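PDB 4X00: putative hydrolase from Burkholderia cenocepacia, which is a putative hydrolase of the alpha/beta hydrolase fold, probably an aryl esterase that cleaves ester bonds. Local coordinates for residues A[25-30]-A[64-69]; A[135-140]-A[228-233]; A[82-87]-A[198-203]. All coordinates share one frame; numbering follows the deposited sequence.

Contact 1 of 3, residues A[25-30]-A[64-69]; sequences AVQEAG and LITYDL
The amide of Gln27 is met at its edge, where Thr66 OG1 lies in the carbonyl plane on a lone pair of Gln27 OE1 and donates a hydrogen bond of 2.7 Å. Gln27 gets there by bending at chi2 (70°), so that its end turns toward 64-69 and crosses the Thr66 side chain at about a right angle, while Thr66 holds OG1 in the crowded position between backbone N and carbonyl carbon. The Tyr67 ring leads away from 25-30 to Leu94 and Ile97 of helix 87-100 and to Ile40; its CB lies 4.0 Å from Val26 CG2. The Asp68 carboxylate takes the backbone N of Leu74 and a salt bridge from Arg47 on OD2.

These side chains stand on two antiparallel strands of the central sheet. Gln27 and Thr66 form a hydrogen-bonded pair, Gln27 N reaching Thr66 O at 2.9 Å in an almost straight bond (176°), and Ala29 and Leu64 form the next. At the end of the ladder Asp68 N meets Ala25 O at 3.0 Å. Beta-branched Val26 and Ile65 suit the helix-covered face, side by side with CG1 of Val26 4.1 Å from CG2 of Ile65. Glu28 can join them because its CG packs on Ile65 while its acid reaches Tyr14 and Arg63. The chemistry thus implies a backbone ladder reinforced, on the Gln27 face, by a polar bridge that gives the buried Thr66 hydroxyl an acceptor and Gln27 OE1 a donor.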
loop_
_atom_site.group_PDB
_atom_site.type_symbol
_atom_site.label_atom_id
_atom_site.label_comp_id
_atom_site.label_asym_id
_atom_site.label_seq_id
_atom_site.Cartn_x
_atom_site.Cartn_y
_atom_site.Cartn_z
ATOM N N ALA A 25 -2.045 12.945 6.777
ATOM C CA ALA A 25 -3.492 13.115 6.651
ATOM C C ALA A 25 -4.153 11.751 6.813
ATOM O O ALA A 25 -3.869 10.840 6.042
ATOM C CB ALA A 25 -3.833 13.720 5.301
ATOM N N VAL A 26 -5.011 11.622 7.822
ATOM C CA VAL A 26 -5.635 10.362 8.198
ATOM C C VAL A 26 -7.155 10.471 8.096
ATOM O O VAL A 26 -7.747 11.538 8.347
ATOM C CB VAL A 26 -5.233 9.975 9.632
ATOM C CG1 VAL A 26 -5.804 8.631 9.999
ATOM C CG2 VAL A 26 -3.708 9.979 9.764
ATOM N N GLN A 27 -7.790 9.379 7.687
ATOM C CA GLN A 27 -9.258 9.324 7.604
ATOM C C GLN A 27 -9.795 8.065 8.275
ATOM O O GLN A 27 -9.091 7.056 8.356
ATOM C CB GLN A 27 -9.740 9.353 6.154
ATOM C CG GLN A 27 -9.100 10.400 5.264
ATOM C CD GLN A 27 -7.649 10.108 4.940
ATOM O OE1 GLN A 27 -7.250 8.972 4.722
ATOM N NE2 GLN A 27 -6.844 11.155 4.900
ATOM N N GLU A 28 -11.035 8.137 8.748
ATOM C CA GLU A 28 -11.683 6.961 9.302
ATOM C C GLU A 28 -13.098 6.819 8.833
ATOM O O GLU A 28 -13.812 7.809 8.638
ATOM C CB GLU A 28 -11.720 7.006 10.821
ATOM C CG GLU A 28 -10.514 6.559 11.464
ATOM C CD GLU A 28 -10.750 6.409 12.949
ATOM O OE1 GLU A 28 -11.753 5.772 13.388
ATOM O OE2 GLU A 28 -9.936 6.980 13.673
ATOM N N ALA A 29 -13.515 5.569 8.704
ATOM C CA ALA A 29 -14.889 5.256 8.354
ATOM C C ALA A 29 -15.259 4.006 9.111
ATOM O O ALA A 29 -14.467 3.495 9.889
ATOM C CB ALA A 29 -15.047 5.045 6.845
ATOM N N GLY A 30 -16.470 3.507 8.892
ATOM C CA GLY A 30 -16.906 2.317 9.597
ATOM C C GLY A 30 -17.237 2.591 11.049
ATOM O O GLY A 30 -17.636 3.682 11.424
ATOM N N LEU A 64 -12.366 1.441 9.893
ATOM C CA LEU A 64 -11.644 1.497 8.617
ATOM C C LEU A 64 -10.774 2.741 8.556
ATOM O O LEU A 64 -11.280 3.850 8.402
ATOM C CB LEU A 64 -12.641 1.477 7.450
ATOM C CG LEU A 64 -13.612 0.281 7.429
ATOM C CD1 LEU A 64 -14.664 0.489 6.324
ATOM C CD2 LEU A 64 -12.864 -1.016 7.188
ATOM N N ILE A 65 -9.473 2.542 8.672
ATOM C CA ILE A 65 -8.539 3.667 8.758
ATOM C C ILE A 65 -7.723 3.755 7.473
ATOM O O ILE A 65 -7.121 2.763 7.049
ATOM C CB ILE A 65 -7.594 3.487 9.955
ATOM C CG1 ILE A 65 -8.399 3.461 11.263
ATOM C CG2 ILE A 65 -6.503 4.583 9.959
ATOM C CD1 ILE A 65 -7.603 2.886 12.445
ATOM N N THR A 66 -7.660 4.947 6.877
ATOM C CA THR A 66 -6.798 5.170 5.732
ATOM C C THR A 66 -5.885 6.362 6.042
ATOM O O THR A 66 -6.152 7.129 6.967
ATOM C CB THR A 66 -7.604 5.462 4.444
ATOM O OG1 THR A 66 -8.507 6.553 4.672
ATOM C CG2 THR A 66 -8.406 4.261 3.976
ATOM N N TYR A 67 -4.825 6.529 5.261
ATOM C CA TYR A 67 -4.011 7.729 5.363
ATOM C C TYR A 67 -3.244 7.923 4.078
ATOM O O TYR A 67 -3.117 7.004 3.251
ATOM C CB TYR A 67 -3.038 7.662 6.551
ATOM C CG TYR A 67 -1.922 6.652 6.484
ATOM C CD1 TYR A 67 -2.165 5.308 6.757
ATOM C CD2 TYR A 67 -0.616 7.042 6.198
ATOM C CE1 TYR A 67 -1.136 4.377 6.760
ATOM C CE2 TYR A 67 0.429 6.140 6.197
ATOM C CZ TYR A 67 0.164 4.790 6.508
ATOM O OH TYR A 67 1.189 3.878 6.516
ATOM N N ASP A 68 -2.723 9.137 3.881
ATOM C CA ASP A 68 -1.860 9.415 2.746
ATOM C C ASP A 68 -0.410 9.194 3.173
ATOM O O ASP A 68 0.046 9.707 4.214
ATOM C CB ASP A 68 -2.026 10.853 2.244
ATOM C CG ASP A 68 -3.418 11.147 1.714
ATOM O OD1 ASP A 68 -4.178 10.204 1.386
ATOM O OD2 ASP A 68 -3.773 12.340 1.649
ATOM N N LEU A 69 0.326 8.405 2.401
ATOM C CA LEU A 69 1.778 8.245 2.633
ATOM C C LEU A 69 2.506 9.582 2.576
ATOM O O LEU A 69 2.068 10.526 1.884
ATOM C CB LEU A 69 2.403 7.329 1.573
ATOM C CG LEU A 69 1.941 5.865 1.556
ATOM C CD1 LEU A 69 2.584 5.179 0.344
ATOM C CD2 LEU A 69 2.319 5.189 2.868
#

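Contact 2 of 3, residues A[135-140]-A[228-233]; sequences YVDGVI and AQDALV. With EDO (1,2-ethanediol), chain G.
In this alpha/beta hydrolase fold, the loop after strand 222-227 carries Asp230, whose position fits the acid of a Ser-His-Asp triad with Ser112 and His259, a role inferred from geometry. It faces the turn that follows strand 132-136. The first torsion puts CG of Asp230 anti to the backbone N (chi1 -173°), and the side chain meets Asp137 tip to tip. Asp230 CB lies 3.4 Å from Asp137 OD2, with O2 of a bound ethanediol also nearby; that ethanediol is hydrogen-bonded to the backbone O of Asp230. Asp230 CG comes 3.3 Å from the same Asp137 OD2. At the tip, OD2 is hydrogen-bonded to ND1 of His259 and comes within 2.5 Å of Asp137 OD2, the two carboxylate planes being 47° apart. Two acids so close would probably raise the proton affinity of at least one, so a shared proton is plausible; Asp137 OD2 is also gripped by the backbone N of Gly227.

Aspartate suits the turn as well as the presumed triad, since its short chain lets OD1 reach forward to the backbone N of Leu232 in an Asx turn. Beside the acids, Val233 packs CG1 against the backbone, 3.7 Å from Gly138 O, and makes an apolar contact through CG2, 4.2 Å from CG2 of Val139, which touches the presumed nucleophile elbow. At OD1 of Asp230, Leu232 N arrives nearly along the C-O axis at 2.8 Å, and Val233 N from above the carboxylate plane at 2.9 Å.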
loop_
_atom_site.group_PDB
_atom_site.type_symbol
_atom_site.label_atom_id
_atom_site.label_comp_id
_atom_site.label_asym_id
_atom_site.label_seq_id
_atom_site.Cartn_x
_atom_site.Cartn_y
_atom_site.Cartn_z
ATOM N N TYR A 135 -0.844 -8.298 1.965
ATOM C CA TYR A 135 -0.053 -7.629 0.933
ATOM C C TYR A 135 -0.873 -7.717 -0.340
ATOM O O TYR A 135 -1.140 -8.819 -0.827
ATOM C CB TYR A 135 1.292 -8.298 0.702
ATOM C CG TYR A 135 2.345 -8.016 1.743
ATOM C CD1 TYR A 135 2.142 -8.283 3.107
ATOM C CD2 TYR A 135 3.603 -7.528 1.362
ATOM C CE1 TYR A 135 3.138 -8.021 4.050
ATOM C CE2 TYR A 135 4.589 -7.274 2.312
ATOM C CZ TYR A 135 4.353 -7.520 3.639
ATOM O OH TYR A 135 5.337 -7.272 4.551
ATOM N N VAL A 136 -1.291 -6.582 -0.865
ATOM C CA VAL A 136 -2.082 -6.565 -2.077
ATOM C C VAL A 136 -1.189 -6.131 -3.223
ATOM O O VAL A 136 -0.799 -4.957 -3.307
ATOM C CB VAL A 136 -3.265 -5.621 -1.946
ATOM C CG1 VAL A 136 -4.160 -5.798 -3.192
ATOM C CG2 VAL A 136 -3.992 -5.855 -0.613
ATOM N N ASP A 137 -0.803 -7.071 -4.082
ATOM C CA ASP A 137 0.184 -6.755 -5.121
ATOM C C ASP A 137 1.359 -6.017 -4.513
ATOM O O ASP A 137 1.895 -5.061 -5.083
ATOM C CB ASP A 137 -0.473 -5.979 -6.264
ATOM C CG ASP A 137 -1.398 -6.880 -7.044
ATOM O OD1 ASP A 137 -2.518 -7.086 -6.538
ATOM O OD2 ASP A 137 -0.978 -7.482 -8.076
ATOM N N GLY A 138 1.764 -6.479 -3.336
ATOM C CA GLY A 138 2.817 -5.830 -2.594
ATOM C C GLY A 138 4.186 -5.944 -3.215
ATOM O O GLY A 138 4.584 -6.984 -3.794
ATOM N N VAL A 139 4.937 -4.852 -3.107
ATOM C CA VAL A 139 6.361 -4.970 -3.310
ATOM C C VAL A 139 6.917 -5.872 -2.226
ATOM O O VAL A 139 6.625 -5.661 -1.047
ATOM C CB VAL A 139 7.051 -3.594 -3.277
ATOM C CG1 VAL A 139 8.603 -3.770 -3.203
ATOM C CG2 VAL A 139 6.649 -2.797 -4.512
ATOM N N ILE A 140 7.706 -6.867 -2.627
ATOM C CA ILE A 140 8.428 -7.722 -1.690
ATOM C C ILE A 140 9.854 -7.181 -1.669
ATOM O O ILE A 140 10.265 -6.536 -0.702
ATOM C CB ILE A 140 8.348 -9.214 -2.082
ATOM C CG1 ILE A 140 6.871 -9.657 -2.137
ATOM C CG2 ILE A 140 9.157 -10.058 -1.101
ATOM C CD1 ILE A 140 6.066 -9.403 -0.828
ATOM N N ALA A 228 -2.997 -11.682 -11.310
ATOM C CA ALA A 228 -2.069 -12.484 -12.104
ATOM C C ALA A 228 -1.475 -11.683 -13.256
ATOM O O ALA A 228 -0.404 -12.011 -13.758
ATOM C CB ALA A 228 -2.759 -13.758 -12.648
ATOM N N GLN A 229 -2.204 -10.663 -13.699
ATOM C CA GLN A 229 -1.717 -9.890 -14.841
ATOM C C GLN A 229 -1.115 -8.551 -14.412
ATOM O O GLN A 229 -1.002 -7.625 -15.211
ATOM C CB GLN A 229 -2.849 -9.709 -15.857
ATOM C CG GLN A 229 -3.414 -11.075 -16.279
ATOM C CD GLN A 229 -4.403 -10.953 -17.400
ATOM O OE1 GLN A 229 -4.095 -10.384 -18.459
ATOM N NE2 GLN A 229 -5.596 -11.497 -17.201
ATOM N N ASP A 230 -0.672 -8.470 -13.161
ATOM C CA ASP A 230 -0.020 -7.263 -12.656
ATOM C C ASP A 230 1.143 -6.869 -13.581
ATOM O O ASP A 230 2.062 -7.632 -13.824
ATOM C CB ASP A 230 0.440 -7.555 -11.220
ATOM C CG ASP A 230 0.998 -6.335 -10.492
ATOM O OD1 ASP A 230 1.501 -5.407 -11.164
ATOM O OD2 ASP A 230 0.941 -6.294 -9.238
ATOM N N ALA A 231 1.055 -5.663 -14.125
ATOM C CA ALA A 231 2.029 -5.145 -15.093
ATOM C C ALA A 231 3.158 -4.367 -14.437
ATOM O O ALA A 231 4.014 -3.848 -15.145
ATOM C CB ALA A 231 1.319 -4.277 -16.136
ATOM N N LEU A 232 3.174 -4.316 -13.101
ATOM C CA LEU A 232 4.192 -3.537 -12.407
ATOM C C LEU A 232 4.999 -4.403 -11.472
ATOM O O LEU A 232 6.231 -4.316 -11.460
ATOM C CB LEU A 232 3.565 -2.365 -11.649
ATOM C CG LEU A 232 3.064 -1.253 -12.572
ATOM C CD1 LEU A 232 2.181 -0.298 -11.805
ATOM C CD2 LEU A 232 4.229 -0.473 -13.234
ATOM N N VAL A 233 4.321 -5.237 -10.690
ATOM C CA VAL A 233 5.010 -6.169 -9.802
ATOM C C VAL A 233 4.818 -7.563 -10.384
ATOM O O VAL A 233 3.689 -7.910 -10.739
ATOM C CB VAL A 233 4.460 -6.086 -8.354
ATOM C CG1 VAL A 233 5.055 -7.198 -7.485
ATOM C CG2 VAL A 233 4.769 -4.703 -7.735
HETATM C C1 EDO G . 3.898 -10.960 -14.387
HETATM O O1 EDO G . 4.806 -11.655 -13.536
HETATM C C2 EDO G . 2.495 -10.948 -13.797
HETATM O O2 EDO G . 2.446 -10.188 -12.601
#

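Contact 3 of 3, residues A[82-87]-A[198-203]; sequences SSYTDG and WDMQRA
Tyr84, Ala203 and Met200 bring together two pieces of the alpha/beta hydrolase fold: the short, weakly bonded helix 82-85, just ahead of helix 87-100, and helix 198-204, one of the helices inserted between strands 132-136 and 222-227, where many relatives carry a cap. Tyr84 gives up the most surface. Its ring crosses Met200 at about a right angle and receives Met200 CB over one face in a CH-pi contact, 3.7 Å from the ring centroid and 17° off the normal. Met200 CG, anti to its backbone N, continues along the same side, 3.6 Å from Tyr84 CD1. An unbranched, flexible chain suits this place: after lying on the ring it bends at chi2 and chi3 and leads away from 82-87, and the residue also packs on Leu43, His72 and Trp90. Tyrosine suits its own place because the ring face takes Met200 CB while the hydroxyl is hydrogen-bonded to the backbone O of Pro78.

Ala203 comes one turn after Asp199, whose O accepts the hydrogen bond of its N. Its small side chain lets the backbones approach, with the CA atoms of Thr85 and Ala203 5.6 Å apart. Ala203 CB points at the short helix and meets Tyr84 CB at 3.7 Å. Thr85 adds its methyl group instead of its hydroxyl: CG2 lies 3.8 Å from Ala203 CB and 3.5 Å from Ala203 O.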
loop_
_atom_site.group_PDB
_atom_site.type_symbol
_atom_site.label_atom_id
_atom_site.label_comp_id
_atom_site.label_asym_id
_atom_site.label_seq_id
_atom_site.Cartn_x
_atom_site.Cartn_y
_atom_site.Cartn_z
ATOM N N SER A 82 16.631 12.158 1.598
ATOM C CA SER A 82 16.898 11.259 2.717
ATOM C C SER A 82 15.692 11.092 3.664
ATOM O O SER A 82 15.668 10.184 4.495
ATOM C CB SER A 82 18.127 11.747 3.475
ATOM O OG SER A 82 17.900 13.038 4.014
ATOM N N SER A 83 14.664 11.919 3.510
ATOM C CA SER A 83 13.415 11.702 4.229
ATOM C C SER A 83 12.578 10.570 3.624
ATOM O O SER A 83 11.599 10.144 4.229
ATOM C CB SER A 83 12.598 12.996 4.247
ATOM O OG SER A 83 13.221 13.957 5.077
ATOM N N TYR A 84 12.983 10.065 2.458
ATOM C CA TYR A 84 12.262 8.984 1.783
ATOM C C TYR A 84 13.118 7.722 1.574
ATOM O O TYR A 84 12.580 6.620 1.483
ATOM C CB TYR A 84 11.768 9.473 0.425
ATOM C CG TYR A 84 10.888 10.691 0.475
ATOM C CD1 TYR A 84 9.538 10.611 0.823
ATOM C CD2 TYR A 84 11.418 11.932 0.161
ATOM C CE1 TYR A 84 8.753 11.731 0.866
ATOM C CE2 TYR A 84 10.645 13.056 0.199
ATOM C CZ TYR A 84 9.311 12.960 0.533
ATOM O OH TYR A 84 8.502 14.073 0.553
ATOM N N THR A 85 14.431 7.871 1.418
ATOM C CA THR A 85 15.246 6.711 1.072
ATOM C C THR A 85 15.412 5.780 2.263
ATOM O O THR A 85 15.685 4.596 2.080
ATOM C CB THR A 85 16.632 7.119 0.538
ATOM O OG1 THR A 85 17.261 8.019 1.468
ATOM C CG2 THR A 85 16.494 7.812 -0.821
ATOM N N ASP A 86 15.239 6.302 3.476
ATOM C CA ASP A 86 15.284 5.444 4.657
ATOM C C ASP A 86 13.892 4.811 4.843
ATOM O O ASP A 86 12.938 5.495 5.251
ATOM C CB ASP A 86 15.687 6.238 5.901
ATOM C CG ASP A 86 15.746 5.377 7.161
ATOM O OD1 ASP A 86 15.574 4.143 7.059
ATOM O OD2 ASP A 86 16.000 5.941 8.258
ATOM N N GLY A 87 13.768 3.513 4.547
ATOM C CA GLY A 87 12.509 2.801 4.713
ATOM C C GLY A 87 11.927 2.930 6.113
ATOM O O GLY A 87 10.713 2.864 6.283
ATOM N N TRP A 198 7.689 15.284 -6.320
ATOM C CA TRP A 198 8.727 14.866 -7.251
ATOM C C TRP A 198 10.003 14.466 -6.495
ATOM O O TRP A 198 10.792 13.641 -6.976
ATOM C CB TRP A 198 9.036 15.987 -8.243
ATOM C CG TRP A 198 7.948 16.239 -9.229
ATOM C CD1 TRP A 198 6.604 15.971 -9.093
ATOM C CD2 TRP A 198 8.113 16.825 -10.518
ATOM N NE1 TRP A 198 5.938 16.343 -10.234
ATOM C CE2 TRP A 198 6.839 16.902 -11.115
ATOM C CE3 TRP A 198 9.220 17.326 -11.208
ATOM C CZ2 TRP A 198 6.659 17.390 -12.411
ATOM C CZ3 TRP A 198 9.040 17.806 -12.488
ATOM C CH2 TRP A 198 7.776 17.841 -13.077
ATOM N N ASP A 199 10.204 15.031 -5.299
ATOM C CA ASP A 199 11.362 14.632 -4.483
ATOM C C ASP A 199 11.177 13.198 -4.012
ATOM O O ASP A 199 12.095 12.393 -4.050
ATOM C CB ASP A 199 11.520 15.565 -3.278
ATOM C CG ASP A 199 11.709 17.019 -3.688
ATOM O OD1 ASP A 199 12.636 17.254 -4.479
ATOM O OD2 ASP A 199 10.923 17.900 -3.254
ATOM N N MET A 200 9.967 12.893 -3.560
ATOM C CA MET A 200 9.617 11.545 -3.149
ATOM C C MET A 200 9.808 10.591 -4.325
ATOM O O MET A 200 10.440 9.533 -4.173
ATOM C CB MET A 200 8.181 11.519 -2.638
ATOM C CG MET A 200 7.729 10.124 -2.230
ATOM S SD MET A 200 7.128 9.095 -3.607
ATOM C CE MET A 200 5.758 10.128 -4.204
ATOM N N GLN A 201 9.306 10.971 -5.513
ATOM C CA GLN A 201 9.352 10.029 -6.628
ATOM C C GLN A 201 10.772 9.629 -7.021
ATOM O O GLN A 201 11.044 8.475 -7.350
ATOM C CB GLN A 201 8.673 10.604 -7.866
ATOM C CG GLN A 201 7.176 10.746 -7.774
ATOM C CD GLN A 201 6.679 11.348 -9.059
ATOM O OE1 GLN A 201 6.548 12.551 -9.173
ATOM N NE2 GLN A 201 6.509 10.509 -10.084
ATOM N N ARG A 202 11.685 10.597 -7.030
ATOM C CA ARG A 202 13.085 10.297 -7.368
ATOM C C ARG A 202 13.757 9.443 -6.297
ATOM O O ARG A 202 14.590 8.577 -6.600
ATOM C CB ARG A 202 13.885 11.590 -7.571
ATOM C CG ARG A 202 13.520 12.337 -8.847
ATOM C CD ARG A 202 14.385 13.588 -9.082
ATOM N NE ARG A 202 14.357 14.504 -7.940
ATOM C CZ ARG A 202 13.619 15.612 -7.848
ATOM N NH1 ARG A 202 12.838 16.014 -8.844
ATOM N NH2 ARG A 202 13.690 16.343 -6.746
ATOM N N ALA A 203 13.388 9.679 -5.045
ATOM C CA ALA A 203 14.016 8.997 -3.924
ATOM C C ALA A 203 13.499 7.571 -3.677
ATOM O O ALA A 203 14.260 6.680 -3.244
ATOM C CB ALA A 203 13.843 9.861 -2.665
#

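Along the chain contact 1 closes before the others open, while contacts 2 and 3 cross, their segments alternating in the order 82-87, 135-140, 198-203, 228-233. Contacts 1 and 2 both reach the mixed central sheet, on opposite sides of the chain's centre, with their centres about 22 Å apart. Contact 3 stands about 22 Å from contact 1 and about 21 Å from contact 2, centre to centre, and no two contacts touch. Strand 63-67 of contact 1 leads on to helix 82-85 of contact 3. All three lie within one alpha/beta hydrolase fold, contact 1 at its antiparallel strands, contact 2 at the presumed catalytic loops and contact 3 at an inserted helix.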